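Local coordinates for protein amidohydrolase (Xanthomonas campestris pv. campestris, PDB 4DZH) that probably deaminates adenosine-type compounds such as 5'-methylthioadenosine, as a zinc-dependent hydrolase of the ATZ/TRZ family built on a TIM barrel, at residues N77-N82 and H226-E231; I262-T267 and S283-P288. One frame throughout, in Å; residues are numbered along the deposited sequence.

Contact 1: residues N77-N82 and H226-E231; sequences NAHTHN and HLHTHE. With ZN (zinc ion), chain E.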
# COMPACT_ATOMS: atom_id res chain seq x y z
N ASN A 77 3.87 11.85 -10.48
CA ASN A 77 4.15 11.97 -9.07
C ASN A 77 4.41 13.44 -8.80
O ASN A 77 5.48 13.95 -9.10
CB ASN A 77 5.40 11.10 -8.73
CG ASN A 77 5.69 11.05 -7.22
OD1 ASN A 77 5.32 11.98 -6.43
ND2 ASN A 77 6.41 10.00 -6.79
N ALA A 78 3.42 14.10 -8.23
CA ALA A 78 3.42 15.57 -8.21
C ALA A 78 4.14 16.18 -7.02
O ALA A 78 4.01 17.41 -6.78
CB ALA A 78 1.94 16.07 -8.29
N HIS A 79 4.92 15.38 -6.26
CA HIS A 79 5.79 15.94 -5.22
C HIS A 79 6.91 15.00 -4.83
O HIS A 79 6.68 14.03 -4.12
CB HIS A 79 5.01 16.29 -3.95
CG HIS A 79 5.85 17.00 -2.93
ND1 HIS A 79 6.42 18.23 -3.17
CD2 HIS A 79 6.29 16.63 -1.70
CE1 HIS A 79 7.11 18.62 -2.11
NE2 HIS A 79 7.05 17.66 -1.19
N THR A 80 8.13 15.29 -5.29
CA THR A 80 9.27 14.43 -4.95
C THR A 80 10.46 15.19 -4.38
O THR A 80 10.68 16.38 -4.65
CB THR A 80 9.77 13.62 -6.18
OG1 THR A 80 10.09 14.53 -7.26
CG2 THR A 80 8.65 12.66 -6.64
N HIS A 81 11.28 14.48 -3.61
CA HIS A 81 12.62 14.91 -3.22
C HIS A 81 13.49 13.72 -3.56
O HIS A 81 13.92 12.97 -2.68
CB HIS A 81 12.71 15.22 -1.71
CG HIS A 81 11.69 16.20 -1.21
ND1 HIS A 81 11.66 17.52 -1.61
CD2 HIS A 81 10.67 16.05 -0.32
CE1 HIS A 81 10.67 18.15 -1.01
NE2 HIS A 81 10.03 17.27 -0.24
N ASN A 82 13.72 13.52 -4.85
CA ASN A 82 14.18 12.19 -5.28
C ASN A 82 15.59 11.71 -4.84
O ASN A 82 15.78 10.50 -4.66
CB ASN A 82 13.88 11.98 -6.80
CG ASN A 82 12.51 11.34 -7.04
OD1 ASN A 82 11.87 10.77 -6.11
ND2 ASN A 82 12.06 11.39 -8.30
N HIS A 226 6.14 26.08 -6.47
CA HIS A 226 5.94 24.77 -5.81
C HIS A 226 6.27 24.90 -4.32
O HIS A 226 7.44 25.04 -3.97
CB HIS A 226 6.94 23.80 -6.47
CG HIS A 226 6.89 22.38 -5.97
ND1 HIS A 226 7.70 21.39 -6.52
CD2 HIS A 226 6.19 21.78 -4.98
CE1 HIS A 226 7.47 20.25 -5.91
NE2 HIS A 226 6.56 20.45 -4.96
N LEU A 227 5.25 24.84 -3.44
CA LEU A 227 5.42 25.25 -2.04
C LEU A 227 4.78 24.29 -1.04
O LEU A 227 3.56 24.07 -1.07
CB LEU A 227 4.81 26.63 -1.85
CG LEU A 227 4.73 27.22 -0.45
CD1 LEU A 227 6.12 27.54 0.02
CD2 LEU A 227 3.88 28.53 -0.47
N HIS A 228 5.58 23.74 -0.13
CA HIS A 228 4.99 23.06 1.04
C HIS A 228 4.11 24.03 1.81
O HIS A 228 4.62 25.04 2.32
CB HIS A 228 6.05 22.53 2.00
CG HIS A 228 7.01 21.54 1.41
ND1 HIS A 228 8.34 21.84 1.23
CD2 HIS A 228 6.87 20.23 1.08
CE1 HIS A 228 8.97 20.77 0.77
NE2 HIS A 228 8.11 19.78 0.67
N THR A 229 2.82 23.72 1.95
CA THR A 229 1.87 24.69 2.54
C THR A 229 0.92 24.04 3.55
O THR A 229 0.19 23.09 3.22
CB THR A 229 1.03 25.33 1.43
OG1 THR A 229 1.87 25.85 0.39
CG2 THR A 229 0.14 26.49 1.97
N HIS A 230 0.86 24.56 4.79
CA HIS A 230 -0.09 24.04 5.78
C HIS A 230 0.08 22.52 6.03
O HIS A 230 -0.90 21.76 6.19
CB HIS A 230 -1.56 24.38 5.43
CG HIS A 230 -1.95 25.79 5.76
ND1 HIS A 230 -3.18 26.10 6.28
CD2 HIS A 230 -1.28 26.96 5.61
CE1 HIS A 230 -3.25 27.41 6.47
NE2 HIS A 230 -2.11 27.95 6.07
N GLU A 231 1.33 22.10 6.10
CA GLU A 231 1.64 20.71 6.30
C GLU A 231 1.37 20.26 7.74
O GLU A 231 1.02 19.11 8.00
CB GLU A 231 3.10 20.44 5.89
CG GLU A 231 3.45 18.96 6.06
CD GLU A 231 4.85 18.60 5.61
OE1 GLU A 231 5.66 19.52 5.41
OE2 GLU A 231 5.11 17.38 5.44
ZN ZN E . 8.24 17.62 0.51
O HOH W 1 7.47 17.45 2.37
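H79 is held at both ring nitrogens: NE2 binds the zinc ion at 2.1 Å, while ND1 gives its hydrogen to H226 NE2 at 2.9 Å. The site is the metal centre of an amidohydrolase TIM barrel, with H79 and H81 as the His-X-His pair of segment 77-82 and H228 reaching in from strand 225-229. The strand axes stay 9.7 Å apart, leaving the imidazoles and the metal to bridge the gap.

The H79–H226 bond lies close to both ring planes though these are turned 76° to each other, and its N-H...N angle of 148° is moderately bent. With ND1 engaged as donor, H226 acts as a second-shell residue that helps fix the rotation of the H79 ring, which the zinc holds at its other nitrogen. H226 reaches it with CG anti to the backbone N (chi1 -179°).

H81 NE2 binds the zinc at 2.0 Å and H228 NE2 at 2.2 Å, their side chains arriving from opposite directions. H81 ND1 is tied to the backbone O of N139, and H228 ND1 to that of H201, so these two ligands are also steadied from behind. D316 OD1 approaches the three metal-bound nitrogens as a further zinc ligand. A water completes the ligand set, its oxygen 2.0 Å from the zinc and at the edge of the H81 ring, in its plane.

Contact 2: residues I262-T267 and S283-P288; sequences IAVHMT and SVVHCP
I262 CG2 and V285 CG2 press together at 3.5 Å, the closest apolar contact between two neighbouring parallel strands of the TIM barrel. Strands 261-265 and 283-286, with helix 271-280 between them, form a beta-alpha-beta unit. Paired I262 with S283, A263 with V284 and V264 with V285, the strands are joined by three backbone hydrogen bonds: A263 N to S283 O, V285 N to A263 O, and H265 N to V285 O.

On the face carrying I262, V264 and V285, the side chains pack alongside one another. The two branches that meet first belong to side chains lying side by side and pointing the same way; V264 CG2 then sits 4.2 Å from V285 CB. The other V264 methyl, CG1, is anti to the backbone N (chi1 -175°), which carries it over the centre of the H265 ring, 3.6 Å above the plane, and within 4.1 Å of C287 SG. H79 of strand 69-80 packs against V264, V285 and C287 on this side.

C287 slips in beside the imidazole of H265: its CB is 3.7 Å from H265 CE1, while SG approaches obliquely.

Across the sheet, V284 is the bump and M266 the side chain that folds over it. Bends at chi2 (-78°) and chi3 (-97°) curl the thioether back, bringing M266 CE to 3.8 Å from V284 CG2, while M266 CB rests near V284 CG1.

Beyond the last paired residues the strands splay, and a water takes over. It donates to H265 O and accepts from C287 N, while H286 ND1 meets it at 2.8 Å in the imidazole plane.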
# COMPACT_ATOMS: atom_id res chain seq x y z
N ILE A 262 1.34 25.64 -6.69
CA ILE A 262 1.18 24.22 -6.39
C ILE A 262 1.39 24.05 -4.89
O ILE A 262 2.52 24.14 -4.40
CB ILE A 262 2.25 23.38 -7.15
CG1 ILE A 262 2.30 23.75 -8.64
CG2 ILE A 262 1.99 21.89 -6.92
CD1 ILE A 262 3.52 23.17 -9.40
N ALA A 263 0.30 23.84 -4.15
CA ALA A 263 0.36 23.82 -2.69
C ALA A 263 0.43 22.39 -2.20
O ALA A 263 -0.52 21.62 -2.35
CB ALA A 263 -0.90 24.50 -2.12
N VAL A 264 1.54 22.05 -1.58
CA VAL A 264 1.77 20.64 -1.19
C VAL A 264 1.38 20.36 0.26
O VAL A 264 1.65 21.17 1.17
CB VAL A 264 3.23 20.29 -1.43
CG1 VAL A 264 3.47 18.79 -1.16
CG2 VAL A 264 3.60 20.63 -2.89
N HIS A 265 0.69 19.25 0.46
CA HIS A 265 0.31 18.71 1.79
C HIS A 265 -1.05 19.19 2.23
O HIS A 265 -2.03 18.45 2.22
CB HIS A 265 1.39 18.86 2.87
CG HIS A 265 2.67 18.14 2.55
ND1 HIS A 265 2.73 16.77 2.33
CD2 HIS A 265 3.95 18.59 2.45
CE1 HIS A 265 3.99 16.41 2.10
NE2 HIS A 265 4.75 17.50 2.14
N MET A 266 -1.08 20.44 2.65
CA MET A 266 -2.36 21.11 2.91
C MET A 266 -3.24 20.27 3.85
O MET A 266 -4.43 20.05 3.55
CB MET A 266 -3.03 21.43 1.55
CG MET A 266 -2.28 22.44 0.67
SD MET A 266 -2.54 24.13 1.28
CE MET A 266 -3.87 24.64 0.16
N THR A 267 -2.68 19.80 4.98
CA THR A 267 -3.40 18.99 5.97
C THR A 267 -4.24 19.82 6.92
O THR A 267 -5.27 19.37 7.42
CB THR A 267 -2.49 18.12 6.85
OG1 THR A 267 -1.62 18.95 7.62
CG2 THR A 267 -1.62 17.14 6.00
N SER A 283 -3.49 24.53 -7.40
CA SER A 283 -3.49 23.05 -7.30
C SER A 283 -3.01 22.59 -5.93
O SER A 283 -2.10 23.17 -5.34
CB SER A 283 -2.63 22.42 -8.39
OG SER A 283 -3.14 22.67 -9.68
N VAL A 284 -3.62 21.53 -5.41
CA VAL A 284 -3.18 20.92 -4.16
C VAL A 284 -2.56 19.56 -4.52
O VAL A 284 -3.17 18.75 -5.23
CB VAL A 284 -4.33 20.75 -3.15
CG1 VAL A 284 -3.90 19.97 -1.97
CG2 VAL A 284 -4.75 22.16 -2.65
N VAL A 285 -1.35 19.33 -4.02
CA VAL A 285 -0.77 17.96 -4.08
C VAL A 285 -0.93 17.24 -2.74
O VAL A 285 -0.40 17.66 -1.70
CB VAL A 285 0.70 18.01 -4.44
CG1 VAL A 285 1.21 16.56 -4.54
CG2 VAL A 285 0.91 18.76 -5.76
N HIS A 286 -1.63 16.10 -2.79
CA HIS A 286 -1.88 15.25 -1.65
C HIS A 286 -0.83 14.15 -1.56
O HIS A 286 -0.64 13.40 -2.52
CB HIS A 286 -3.31 14.70 -1.81
CG HIS A 286 -3.80 13.84 -0.68
ND1 HIS A 286 -3.49 14.06 0.65
CD2 HIS A 286 -4.62 12.75 -0.70
CE1 HIS A 286 -4.09 13.14 1.39
NE2 HIS A 286 -4.79 12.34 0.59
N CYS A 287 -0.17 14.08 -0.41
CA CYS A 287 0.87 13.09 -0.10
C CYS A 287 0.43 12.32 1.16
O CYS A 287 0.96 12.50 2.28
CB CYS A 287 2.20 13.82 0.16
SG CYS A 287 2.78 14.80 -1.24
N PRO A 288 -0.55 11.43 1.01
CA PRO A 288 -1.15 10.83 2.21
C PRO A 288 -0.19 9.97 3.04
O PRO A 288 -0.24 9.95 4.27
CB PRO A 288 -2.29 9.96 1.64
CG PRO A 288 -1.95 9.78 0.14
CD PRO A 288 -1.25 11.06 -0.24
O HOH W 2 -1.55 15.86 1.63

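From the N terminus, strand 69-80 delivers 77-82, and contact 1 closes a long loop of 143 residues when 226-231 comes back to it. Contact 2 opens only afterwards and closes a short one, 15 residues holding helix 271-280, so the two follow in series and neither nests nor crosses. They still meet in space, their centres about 7 Å apart: strands 225-229 and 261-265 are sheet neighbours, joined by V264 N and L227 O. T267 OG1 also bonds to E231 O past the strand ends, and E231 packs on H265. Contact 1 thus spans the barrel through the metal; contact 2 builds the wall alongside.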